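Local coordinates for AB hydrolase-1 domain-containing protein (Parabacteroides distasonis, PDB 4Q34), which is a putative esterase of the alpha/beta hydrolase family that probably hydrolyses ester bonds, at residues K223-E228 and T263-L268. Residues are numbered along the deposited sequence; the frame is centred on the assembly and turned at random. Where two conformers were deposited one is given.
Sequences KMEGIE and TRRLRL
With chi1 at 176°, CG of E225 stands opposite the backbone N, and the bend at chi2 turns the carboxylate to meet the extended, CG-to-NE arm of R265. The two side chains cross at about a right angle. The contact lies in an alpha/beta hydrolase fold and joins the loop residue just before the short strand 226-229 to helix 257-277. A buried salt bridge carries it. E225 has two conformers, and the contacts are those of the one described. OE1 of E225 takes two N-H groups of R265, at 3.1 Å from NH2 and, more weakly, at 3.2 Å from NE. OE1 lies in the guanidinium plane, and NH2 meets it on the syn side, 20° out of the carboxylate plane. The two planes are turned 51° apart. E225 OE2 is bound by the backbone N of G202, so both oxygens have a partner. R265 also makes a cation-pi contact with W262, and its NH1 lies near R115, a like charge that E225 probably helps to offset. A leucine in place of R265 would remove both N-H donors and would probably leave the buried carboxylate without its counter-charge. L268 also touches V204 and F206. Its CD2 comes within 3.4 Å of CG of E225.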
# COMPACT_ATOMS: atom_id res chain seq x y z
N LYS A 223 -27.56 -7.28 6.15
CA LYS A 223 -27.99 -6.82 4.81
C LYS A 223 -28.65 -7.99 4.03
O LYS A 223 -28.21 -9.14 4.14
CB LYS A 223 -26.79 -6.24 4.01
N MSE A 224 -29.74 -7.68 3.31
CA MSE A 224 -30.35 -8.65 2.38
C MSE A 224 -29.36 -8.85 1.25
O MSE A 224 -28.76 -7.91 0.78
CB MSE A 224 -31.74 -8.26 1.87
CG MSE A 224 -32.52 -9.51 1.46
SE MSE A 224 -34.33 -9.13 0.76
CE MSE A 224 -35.37 -9.78 2.30
N GLU A 225 -29.16 -10.11 0.85
CA GLU A 225 -28.12 -10.51 -0.12
C GLU A 225 -28.44 -10.09 -1.54
O GLU A 225 -27.56 -9.71 -2.27
CB GLU A 225 -27.97 -12.03 -0.11
CG GLU A 225 -26.98 -12.59 -1.13
CD GLU A 225 -25.54 -12.22 -0.86
OE1 GLU A 225 -25.21 -11.87 0.31
OE2 GLU A 225 -24.71 -12.34 -1.81
N GLY A 226 -29.69 -10.24 -1.93
CA GLY A 226 -30.13 -9.73 -3.24
C GLY A 226 -30.74 -8.35 -3.06
O GLY A 226 -31.33 -8.06 -2.02
N ILE A 227 -30.63 -7.51 -4.10
CA ILE A 227 -31.33 -6.23 -4.14
C ILE A 227 -32.16 -6.13 -5.41
O ILE A 227 -31.88 -6.78 -6.40
CB ILE A 227 -30.36 -5.04 -4.06
CG1 ILE A 227 -29.35 -5.07 -5.23
CG2 ILE A 227 -29.66 -5.03 -2.72
CD1 ILE A 227 -28.53 -3.80 -5.38
N GLU A 228 -33.21 -5.34 -5.35
CA GLU A 228 -34.08 -5.13 -6.48
C GLU A 228 -33.61 -3.88 -7.21
O GLU A 228 -33.32 -2.85 -6.58
CB GLU A 228 -35.53 -5.02 -6.03
CG GLU A 228 -36.14 -6.35 -5.62
CD GLU A 228 -37.59 -6.21 -5.17
OE1 GLU A 228 -37.79 -5.68 -4.06
OE2 GLU A 228 -38.51 -6.60 -5.90
N THR A 263 -22.30 -21.26 0.73
CA THR A 263 -23.20 -22.18 0.05
C THR A 263 -24.41 -21.51 -0.56
O THR A 263 -24.79 -21.83 -1.68
CB THR A 263 -23.70 -23.24 1.05
OG1 THR A 263 -22.56 -23.80 1.71
CG2 THR A 263 -24.46 -24.32 0.36
N ARG A 264 -25.05 -20.63 0.22
CA ARG A 264 -26.22 -19.87 -0.26
C ARG A 264 -25.84 -18.99 -1.45
O ARG A 264 -26.64 -18.85 -2.40
CB ARG A 264 -26.80 -18.94 0.81
CG ARG A 264 -27.02 -19.57 2.18
CD ARG A 264 -27.67 -18.55 3.11
NE ARG A 264 -29.10 -18.80 3.20
CZ ARG A 264 -29.69 -19.45 4.18
NH1 ARG A 264 -29.01 -19.90 5.23
NH2 ARG A 264 -31.00 -19.65 4.12
N ARG A 265 -24.63 -18.43 -1.40
CA ARG A 265 -24.16 -17.54 -2.48
C ARG A 265 -23.93 -18.29 -3.79
O ARG A 265 -24.32 -17.80 -4.85
CB ARG A 265 -22.92 -16.77 -2.03
CG ARG A 265 -23.37 -15.64 -1.12
CD ARG A 265 -22.22 -15.07 -0.34
NE ARG A 265 -22.70 -13.89 0.35
CZ ARG A 265 -22.02 -13.26 1.29
NH1 ARG A 265 -20.84 -13.70 1.70
NH2 ARG A 265 -22.57 -12.18 1.82
N LEU A 266 -23.36 -19.49 -3.71
CA LEU A 266 -23.20 -20.32 -4.90
C LEU A 266 -24.56 -20.55 -5.54
O LEU A 266 -24.73 -20.30 -6.74
CB LEU A 266 -22.51 -21.65 -4.57
CG LEU A 266 -22.39 -22.62 -5.75
CD1 LEU A 266 -21.73 -21.98 -6.95
CD2 LEU A 266 -21.68 -23.91 -5.34
N ARG A 267 -25.54 -20.97 -4.74
CA ARG A 267 -26.89 -21.25 -5.20
C ARG A 267 -27.49 -20.01 -5.86
O ARG A 267 -28.07 -20.08 -6.93
CB ARG A 267 -27.75 -21.71 -4.00
CG ARG A 267 -29.19 -22.11 -4.31
CD ARG A 267 -30.03 -22.19 -3.02
NE ARG A 267 -29.26 -22.66 -1.87
CZ ARG A 267 -29.62 -22.49 -0.61
NH1 ARG A 267 -30.74 -21.86 -0.31
NH2 ARG A 267 -28.86 -22.95 0.37
N LEU A 268 -27.33 -18.89 -5.22
CA LEU A 268 -27.90 -17.63 -5.69
C LEU A 268 -27.29 -17.17 -6.98
O LEU A 268 -28.00 -16.72 -7.86
CB LEU A 268 -27.72 -16.56 -4.65
CG LEU A 268 -28.29 -15.19 -5.00
CD1 LEU A 268 -29.75 -15.28 -5.38
CD2 LEU A 268 -28.04 -14.25 -3.85